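Local coordinates for putative alpha-L-fucosidase (Bacteroides thetaiotaomicron, PDB 3EYP), which probably hydrolyses alpha-L-fucosides as a member of glycoside hydrolase family 29, at residues Y36-D41 / R259-Y264; A47-T52 / Y91-A96. One frame throughout, in Å; residues are numbered along the deposited sequence.

Contact 1 of 2, residues Y36-D41 / R259-Y264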
ATOM      1  N   TYR A  36     -15.917 -22.609   5.310  1.00 43.52           N
ATOM      2  CA  TYR A  36     -15.432 -22.227   4.009  0.50 43.46           C
ATOM      3  C   TYR A  36     -16.184 -21.095   3.374  1.00 43.18           C
ATOM      4  O   TYR A  36     -16.634 -21.230   2.261  1.00 44.04           O
ATOM      5  CB  TYR A  36     -15.546 -23.414   3.070  0.50 43.94           C
ATOM      6  CG  TYR A  36     -14.559 -24.497   3.290  0.50 44.27           C
ATOM      7  CD1 TYR A  36     -13.210 -24.243   3.200  0.50 44.68           C
ATOM      8  CD2 TYR A  36     -14.982 -25.810   3.503  0.50 45.59           C
ATOM      9  CE1 TYR A  36     -12.294 -25.236   3.365  0.50 46.11           C
ATOM     10  CE2 TYR A  36     -14.071 -26.821   3.654  0.50 48.09           C
ATOM     11  CZ  TYR A  36     -12.730 -26.534   3.584  0.50 47.65           C
ATOM     12  OH  TYR A  36     -11.806 -27.532   3.754  0.50 50.12           O
ATOM     13  N   VAL A  37     -16.324 -19.998   4.092  1.00 41.51           N
ATOM     14  CA  VAL A  37     -16.991 -18.775   3.584  1.00 41.60           C
ATOM     15  C   VAL A  37     -16.071 -17.578   3.500  1.00 40.62           C
ATOM     16  O   VAL A  37     -15.423 -17.192   4.485  1.00 41.70           O
ATOM     17  CB  VAL A  37     -18.284 -18.440   4.396  1.00 41.47           C
ATOM     18  CG1 VAL A  37     -18.881 -17.154   3.945  1.00 39.88           C
ATOM     19  CG2 VAL A  37     -19.286 -19.583   4.300  1.00 41.16           C
ATOM     20  N   ASN A  38     -16.015 -17.001   2.301  1.00 40.46           N
ATOM     21  CA  ASN A  38     -15.327 -15.754   2.071  1.00 40.57           C
ATOM     22  C   ASN A  38     -16.160 -14.552   1.794  1.00 40.30           C
ATOM     23  O   ASN A  38     -15.728 -13.423   1.920  1.00 39.34           O
ATOM     24  CB  ASN A  38     -14.295 -15.925   0.946  1.00 41.87           C
ATOM     25  CG  ASN A  38     -13.170 -16.849   1.317  1.00 41.70           C
ATOM     26  OD1 ASN A  38     -12.492 -16.691   2.357  1.00 41.82           O
ATOM     27  ND2 ASN A  38     -12.944 -17.845   0.461  1.00 42.68           N
ATOM     28  N   GLU A  39     -17.366 -14.840   1.392  1.00 40.27           N
ATOM     29  CA  GLU A  39     -18.374 -13.898   1.091  1.00 40.44           C
ATOM     30  C   GLU A  39     -19.683 -14.386   1.696  1.00 39.80           C
ATOM     31  O   GLU A  39     -20.331 -15.264   1.165  1.00 39.47           O
ATOM     32  CB  GLU A  39     -18.552 -13.719  -0.436  1.00 40.73           C
ATOM     33  CG  GLU A  39     -17.371 -13.106  -1.123  1.00 41.28           C
ATOM     34  CD  GLU A  39     -17.153 -11.635  -0.777  1.00 44.28           C
ATOM     35  OE1 GLU A  39     -18.061 -10.965  -0.206  1.00 45.81           O
ATOM     36  OE2 GLU A  39     -16.049 -11.115  -1.127  1.00 44.02           O
ATOM     37  N   GLY A  40     -20.023 -13.797   2.818  1.00 38.71           N
ATOM     38  CA  GLY A  40     -21.181 -14.204   3.601  1.00 39.42           C
ATOM     39  C   GLY A  40     -22.472 -13.550   3.128  1.00 39.10           C
ATOM     40  O   GLY A  40     -22.472 -12.480   2.526  1.00 40.27           O
ATOM     41  N   ASP A  41     -23.573 -14.216   3.405  1.00 39.76           N
ATOM     42  CA  ASP A  41     -24.890 -13.835   2.845  1.00 40.44           C
ATOM     43  C   ASP A  41     -25.737 -12.923   3.728  1.00 39.97           C
ATOM     44  O   ASP A  41     -26.793 -12.442   3.331  1.00 39.75           O
ATOM     45  CB  ASP A  41     -25.671 -15.049   2.337  1.00 41.20           C
ATOM     46  CG  ASP A  41     -26.050 -16.049   3.413  1.00 43.13           C
ATOM     47  OD1 ASP A  41     -25.783 -15.849   4.622  1.00 40.43           O
ATOM     48  OD2 ASP A  41     -26.608 -17.107   3.026  1.00 44.17           O
ATOM     49  N   ARG A 259      -2.693 -15.534   1.957  1.00 40.59           N
ATOM     50  CA  ARG A 259      -3.252 -16.862   1.653  1.00 39.88           C
ATOM     51  C   ARG A 259      -4.083 -16.833   0.359  1.00 41.06           C
ATOM     52  O   ARG A 259      -4.253 -15.782  -0.204  1.00 39.13           O
ATOM     53  CB  ARG A 259      -4.151 -17.342   2.795  1.00 41.37           C
ATOM     54  CG  ARG A 259      -3.403 -17.640   4.086  1.00 41.48           C
ATOM     55  CD  ARG A 259      -4.290 -17.505   5.365  1.00 41.30           C
ATOM     56  NE  ARG A 259      -3.568 -18.041   6.491  1.00 41.15           N
ATOM     57  CZ  ARG A 259      -3.789 -19.233   7.025  1.00 43.87           C
ATOM     58  NH1 ARG A 259      -4.762 -19.993   6.550  1.00 41.87           N
ATOM     59  NH2 ARG A 259      -3.014 -19.665   8.020  1.00 41.45           N
ATOM     60  N   PRO A 260      -4.571 -17.993  -0.107  1.00 40.33           N
ATOM     61  CA  PRO A 260      -5.401 -17.985  -1.314  1.00 41.06           C
ATOM     62  C   PRO A 260      -6.717 -17.227  -1.096  1.00 41.45           C
ATOM     63  O   PRO A 260      -7.193 -16.528  -2.012  1.00 39.10           O
ATOM     64  CB  PRO A 260      -5.643 -19.468  -1.598  1.00 41.14           C
ATOM     65  CG  PRO A 260      -4.386 -20.173  -1.035  1.00 42.32           C
ATOM     66  CD  PRO A 260      -4.119 -19.362   0.244  1.00 41.62           C
ATOM     67  N   SER A 261      -7.212 -17.261   0.139  1.00 39.62           N
ATOM     68  CA  SER A 261      -8.483 -16.591   0.470  1.00 39.46           C
ATOM     69  C   SER A 261      -8.254 -15.409   1.396  1.00 38.24           C
ATOM     70  O   SER A 261      -7.211 -15.290   2.003  1.00 38.68           O
ATOM     71  CB  SER A 261      -9.489 -17.545   1.168  1.00 39.80           C
ATOM     72  OG  SER A 261      -9.846 -18.741   0.455  1.00 41.99           O
ATOM     73  N   TRP A 262      -9.285 -14.583   1.533  1.00 37.25           N
ATOM     74  CA  TRP A 262      -9.192 -13.373   2.382  1.00 38.04           C
ATOM     75  C   TRP A 262      -9.523 -13.663   3.865  1.00 38.22           C
ATOM     76  O   TRP A 262      -8.951 -13.090   4.765  1.00 38.30           O
ATOM     77  CB  TRP A 262     -10.131 -12.291   1.925  1.00 39.10           C
ATOM     78  CG  TRP A 262      -9.669 -11.684   0.655  1.00 42.51           C
ATOM     79  CD1 TRP A 262     -10.106 -12.000  -0.592  1.00 46.70           C
ATOM     80  CD2 TRP A 262      -8.699 -10.645   0.499  1.00 40.87           C
ATOM     81  NE1 TRP A 262      -9.465 -11.195  -1.539  1.00 46.17           N
ATOM     82  CE2 TRP A 262      -8.588 -10.373  -0.879  1.00 42.33           C
ATOM     83  CE3 TRP A 262      -7.877  -9.945   1.385  1.00 37.40           C
ATOM     84  CZ2 TRP A 262      -7.692  -9.436  -1.388  1.00 42.52           C
ATOM     85  CZ3 TRP A 262      -7.020  -8.971   0.858  1.00 42.84           C
ATOM     86  CH2 TRP A 262      -6.937  -8.735  -0.504  1.00 41.98           C
ATOM     87  N   PHE A 263     -10.457 -14.569   4.065  1.00 37.97           N
ATOM     88  CA  PHE A 263     -10.811 -15.002   5.397  1.00 38.85           C
ATOM     89  C   PHE A 263     -10.070 -16.288   5.740  1.00 39.22           C
ATOM     90  O   PHE A 263      -9.556 -16.996   4.877  1.00 38.53           O
ATOM     91  CB  PHE A 263     -12.346 -15.155   5.529  1.00 36.92           C
ATOM     92  CG  PHE A 263     -13.046 -13.872   5.639  1.00 37.70           C
ATOM     93  CD1 PHE A 263     -13.365 -13.347   6.882  1.00 39.39           C
ATOM     94  CD2 PHE A 263     -13.357 -13.110   4.483  1.00 38.45           C
ATOM     95  CE1 PHE A 263     -14.012 -12.154   6.991  1.00 40.67           C
ATOM     96  CE2 PHE A 263     -14.000 -11.919   4.577  1.00 37.91           C
ATOM     97  CZ  PHE A 263     -14.320 -11.395   5.815  1.00 39.17           C
ATOM     98  N   TYR A 264      -9.989 -16.574   7.033  1.00 40.21           N
ATOM     99  CA  TYR A 264      -9.245 -17.764   7.521  1.00 39.24           C
ATOM    100  C   TYR A 264      -9.925 -19.103   7.293  1.00 40.70           C
ATOM    101  O   TYR A 264     -11.107 -19.304   7.647  1.00 40.64           O
ATOM    102  CB  TYR A 264      -8.926 -17.676   9.038  1.00 39.26           C
ATOM    103  CG  TYR A 264      -8.076 -18.821   9.499  1.00 37.31           C
ATOM    104  CD1 TYR A 264      -6.673 -18.742   9.448  1.00 39.44           C
ATOM    105  CD2 TYR A 264      -8.651 -19.991  10.001  1.00 38.26           C
ATOM    106  CE1 TYR A 264      -5.893 -19.819   9.864  1.00 38.71           C
ATOM    107  CE2 TYR A 264      -7.873 -21.054  10.388  1.00 39.39           C
ATOM    108  CZ  TYR A 264      -6.504 -20.966  10.339  1.00 38.20           C
ATOM    109  OH  TYR A 264      -5.706 -22.033  10.763  1.00 38.90           O
TER

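Contact 2 of 2, residues A47-T52 / Y91-A96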
ATOM      1  N   ALA A  47     -25.043 -15.631  16.758  1.00 38.66           N
ATOM      2  CA  ALA A  47     -24.606 -16.516  17.844  1.00 38.33           C
ATOM      3  C   ALA A  47     -23.266 -17.221  17.547  1.00 39.10           C
ATOM      4  O   ALA A  47     -22.483 -17.526  18.456  1.00 39.97           O
ATOM      5  CB  ALA A  47     -25.657 -17.620  18.135  1.00 37.45           C
ATOM      6  N   ILE A  48     -23.043 -17.552  16.271  1.00 38.57           N
ATOM      7  CA  ILE A  48     -21.853 -18.340  15.893  1.00 38.01           C
ATOM      8  C   ILE A  48     -20.536 -17.609  16.076  1.00 37.98           C
ATOM      9  O   ILE A  48     -19.480 -18.228  16.060  1.00 38.84           O
ATOM     10  CB  ILE A  48     -21.904 -18.920  14.430  1.00 37.56           C
ATOM     11  CG1 ILE A  48     -21.670 -17.820  13.368  1.00 36.01           C
ATOM     12  CG2 ILE A  48     -23.237 -19.605  14.134  1.00 37.12           C
ATOM     13  CD1 ILE A  48     -21.511 -18.433  11.885  1.00 37.89           C
ATOM     14  N   PHE A  49     -20.586 -16.297  16.258  1.00 39.01           N
ATOM     15  CA  PHE A  49     -19.357 -15.531  16.400  1.00 38.87           C
ATOM     16  C   PHE A  49     -18.871 -15.686  17.819  1.00 39.20           C
ATOM     17  O   PHE A  49     -19.437 -15.208  18.776  1.00 40.22           O
ATOM     18  CB  PHE A  49     -19.532 -14.042  16.029  1.00 38.46           C
ATOM     19  CG  PHE A  49     -18.260 -13.237  16.139  1.00 39.79           C
ATOM     20  CD1 PHE A  49     -17.372 -13.182  15.075  1.00 39.40           C
ATOM     21  CD2 PHE A  49     -17.916 -12.577  17.305  1.00 40.25           C
ATOM     22  CE1 PHE A  49     -16.198 -12.450  15.120  1.00 40.45           C
ATOM     23  CE2 PHE A  49     -16.710 -11.842  17.374  1.00 37.33           C
ATOM     24  CZ  PHE A  49     -15.864 -11.763  16.266  1.00 40.53           C
ATOM     25  N   ASN A  50     -17.739 -16.355  17.919  1.00 39.63           N
ATOM     26  CA  ASN A  50     -17.254 -16.786  19.177  1.00 38.78           C
ATOM     27  C   ASN A  50     -15.767 -17.138  19.232  1.00 39.72           C
ATOM     28  O   ASN A  50     -15.425 -18.286  19.508  1.00 40.73           O
ATOM     29  CB  ASN A  50     -18.058 -18.037  19.589  1.00 39.64           C
ATOM     30  CG  ASN A  50     -17.959 -18.311  21.036  1.00 40.39           C
ATOM     31  OD1 ASN A  50     -17.693 -17.413  21.836  1.00 46.61           O
ATOM     32  ND2 ASN A  50     -18.168 -19.557  21.407  1.00 45.88           N
ATOM     33  N   PRO A  51     -14.887 -16.146  19.051  1.00 40.63           N
ATOM     34  CA  PRO A  51     -13.444 -16.428  19.177  1.00 41.12           C
ATOM     35  C   PRO A  51     -13.067 -16.799  20.580  1.00 41.87           C
ATOM     36  O   PRO A  51     -13.639 -16.292  21.508  1.00 42.81           O
ATOM     37  CB  PRO A  51     -12.793 -15.129  18.778  1.00 40.51           C
ATOM     38  CG  PRO A  51     -13.878 -14.069  18.977  1.00 41.48           C
ATOM     39  CD  PRO A  51     -15.155 -14.753  18.652  1.00 40.28           C
ATOM     40  N   THR A  52     -12.119 -17.709  20.704  1.00 42.33           N
ATOM     41  CA  THR A  52     -11.893 -18.372  21.997  1.00 43.49           C
ATOM     42  C   THR A  52     -10.658 -17.926  22.719  1.00 43.02           C
ATOM     43  O   THR A  52     -10.526 -18.147  23.916  1.00 43.60           O
ATOM     44  CB  THR A  52     -11.946 -19.867  21.868  1.00 43.71           C
ATOM     45  OG1 THR A  52     -11.038 -20.342  20.844  1.00 45.48           O
ATOM     46  CG2 THR A  52     -13.446 -20.283  21.547  1.00 45.70           C
ATOM     47  N   TYR A  91     -27.234  -6.846  14.245  1.00 39.12           N
ATOM     48  CA  TYR A  91     -26.398  -7.816  13.491  1.00 38.57           C
ATOM     49  C   TYR A  91     -24.918  -7.514  13.789  1.00 38.30           C
ATOM     50  O   TYR A  91     -24.148  -7.003  12.977  1.00 36.50           O
ATOM     51  CB  TYR A  91     -26.749  -7.796  11.980  1.00 38.16           C
ATOM     52  CG  TYR A  91     -26.380  -9.088  11.302  1.00 37.48           C
ATOM     53  CD1 TYR A  91     -26.868 -10.304  11.768  1.00 37.58           C
ATOM     54  CD2 TYR A  91     -25.509  -9.106  10.211  1.00 37.58           C
ATOM     55  CE1 TYR A  91     -26.505 -11.469  11.161  1.00 36.39           C
ATOM     56  CE2 TYR A  91     -25.134 -10.269   9.606  1.00 37.66           C
ATOM     57  CZ  TYR A  91     -25.612 -11.450  10.081  1.00 38.93           C
ATOM     58  OH  TYR A  91     -25.224 -12.622   9.465  1.00 39.56           O
ATOM     59  N   SER A  92     -24.557  -7.822  15.024  1.00 38.50           N
ATOM     60  CA  SER A  92     -23.253  -7.503  15.599  1.00 38.68           C
ATOM     61  C   SER A  92     -22.838  -8.380  16.744  1.00 38.88           C
ATOM     62  O   SER A  92     -23.570  -9.252  17.212  1.00 35.70           O
ATOM     63  CB  SER A  92     -23.222  -6.044  16.109  1.00 38.64           C
ATOM     64  OG  SER A  92     -23.827  -5.960  17.363  1.00 37.79           O
ATOM     65  N   VAL A  93     -21.667  -8.003  17.257  1.00 38.67           N
ATOM     66  CA  VAL A  93     -21.088  -8.621  18.438  1.00 39.44           C
ATOM     67  C   VAL A  93     -22.020  -8.562  19.656  1.00 40.30           C
ATOM     68  O   VAL A  93     -21.990  -9.417  20.506  1.00 40.64           O
ATOM     69  CB  VAL A  93     -19.678  -8.082  18.831  1.00 39.32           C
ATOM     70  CG1 VAL A  93     -18.663  -8.711  17.885  1.00 41.07           C
ATOM     71  CG2 VAL A  93     -19.593  -6.489  18.845  1.00 35.89           C
ATOM     72  N   LYS A  94     -22.892  -7.571  19.649  1.00 40.54           N
ATOM     73  CA  LYS A  94     -23.913  -7.361  20.720  1.00 41.74           C
ATOM     74  C   LYS A  94     -24.711  -8.634  20.954  1.00 40.27           C
ATOM     75  O   LYS A  94     -25.209  -8.893  22.053  1.00 40.38           O
ATOM     76  CB  LYS A  94     -24.925  -6.232  20.360  1.00 41.65           C
ATOM     77  CG  LYS A  94     -25.036  -5.204  21.457  1.00 48.17           C
ATOM     78  CD  LYS A  94     -26.264  -4.256  21.422  1.00 51.15           C
ATOM     79  CE  LYS A  94     -27.087  -4.166  20.134  1.00 53.71           C
ATOM     80  NZ  LYS A  94     -27.570  -2.741  19.779  1.00 57.70           N
ATOM     81  N   ASN A  95     -24.800  -9.436  19.889  1.00 39.53           N
ATOM     82  CA  ASN A  95     -25.647 -10.647  19.853  1.00 39.59           C
ATOM     83  C   ASN A  95     -24.925 -11.945  19.535  1.00 38.49           C
ATOM     84  O   ASN A  95     -25.510 -12.943  19.193  1.00 38.45           O
ATOM     85  CB  ASN A  95     -26.838 -10.427  18.959  1.00 38.11           C
ATOM     86  CG  ASN A  95     -27.851  -9.473  19.587  1.00 40.54           C
ATOM     87  OD1 ASN A  95     -28.323  -9.691  20.712  1.00 40.28           O
ATOM     88  ND2 ASN A  95     -28.168  -8.392  18.881  1.00 36.93           N
ATOM     89  N   ALA A  96     -23.620 -11.863  19.721  1.00 39.29           N
ATOM     90  CA  ALA A  96     -22.681 -12.965  19.636  1.00 39.08           C
ATOM     91  C   ALA A  96     -22.658 -13.780  20.924  1.00 39.24           C
ATOM     92  O   ALA A  96     -23.064 -13.323  21.999  1.00 40.79           O
ATOM     93  CB  ALA A  96     -21.257 -12.452  19.302  1.00 37.91           C
TER

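Contact 1 of 2, residues Y36-D41 / R259-Y264
Asn38 carries this loop-to-loop contact through its carboxamide, which reaches Ser261 and Phe263 with different atoms. Its CG stands beside the backbone N and anti to the carbonyl carbon (chi1 -66°), so the group extends across to the other segment, where Asn38 OD1 lies 3.3 Å from Ser261 CB. The amide nitrogen gives a weak, bent hydrogen bond to the serine hydroxyl (Asn38 ND2 to Ser261 OG, 3.2 Å, 141° at the hydrogen). On the other branch, Asn38 OD1 accepts a weak bond from the backbone, with Phe263 N 3.4 Å away. That oxygen also accepts from His265 NE2, and Ser261 OG has its stronger partner in Glu268, so both polar ends are shared with residues just beyond 259-264. The two segments follow strands 22-26 and 253-257 of the parallel sheet of a TIM-barrel-type catalytic domain, and the contact therefore joins two beta-to-alpha loops. Phe263, its CG likewise anti to the carbonyl carbon (chi1 -76°), brings its ring obliquely up to the backbone of 36-41, with Phe263 CD2 3.5 Å from Asn38 O. Phe263 CB sits 3.8 Å from Val37 O. An alanine in place of Asn38 would remove both weak bonds and the link to His265, and would probably loosen the hold of this loop on 259-264. Trp262 turns its indole away, NE1 bonding to Glu212 and the ring meeting His27.

Contact 2 of 2, residues A47-T52 / Y91-A96
The backbones come closest at Ala47 and Ala96, whose CA atoms are 4.4 Å apart, and no hydrogen bond crosses between the segments, each of which includes 3-10 geometry. Side-chain contact centres on Phe49. Its CG is anti to the backbone N (chi1 -179°), which lays the ring alongside Val93, the two side chains pointing the same way. Phe49 CE2 meets Val93 CG1 obliquely at 3.7 Å, whereas Ala96 CB lies at the ring edge, near its plane, 3.9 Å from Phe49 CD2. The same methyl packs against the main chain, Ala96 CB lying 3.3 Å from Phe49 O. Val93 presents CG1 by placing it anti to its own carbonyl carbon (chi1 -77°). Within 47-52, Pro51 CD rests 3.5 Å above one face of the Phe49 ring, offset toward its rim. The turn bearing Val93 and Ala96 is braced internally: Ser92 OG accepts from Lys94 N at 2.9 Å, an ST turn, and Ser92 O and Val93 O accept from Asn95 N and Ala96 N. Phe28, Phe33 and Phe81 also meet the Phe49 ring, extending the interface into an aromatic cluster, and Phe49 shares backbone hydrogen bonding with Trp98. The contact thus joins two beta-to-alpha connections, the one from strand 22-26 to helix 56-65 and the one from strand 70-76 to helix 105-116.

Overall arrangement
From the N terminus, strand 22-26 leads into a long loop that supplies the first segment of both contacts, 36-41 and then 47-52, before helix 56-65. Contact 2 closes first, when the chain has passed through that helix and strand 70-76 to reach 91-96, with 38 residues in between. Contact 1 closes only at 259-264, beyond strand 253-257, after 217 intervening residues, so the shorter closure nests within the longer without crossing it. Their centres lie about 18 Å apart and their nearest atoms about 6 Å, without touching. Strand 22-26 neighbours 70-76 in the sheet, whereas strand 291-295 separates it from 253-257; its loop is thus tied to loops following strands on both flanks.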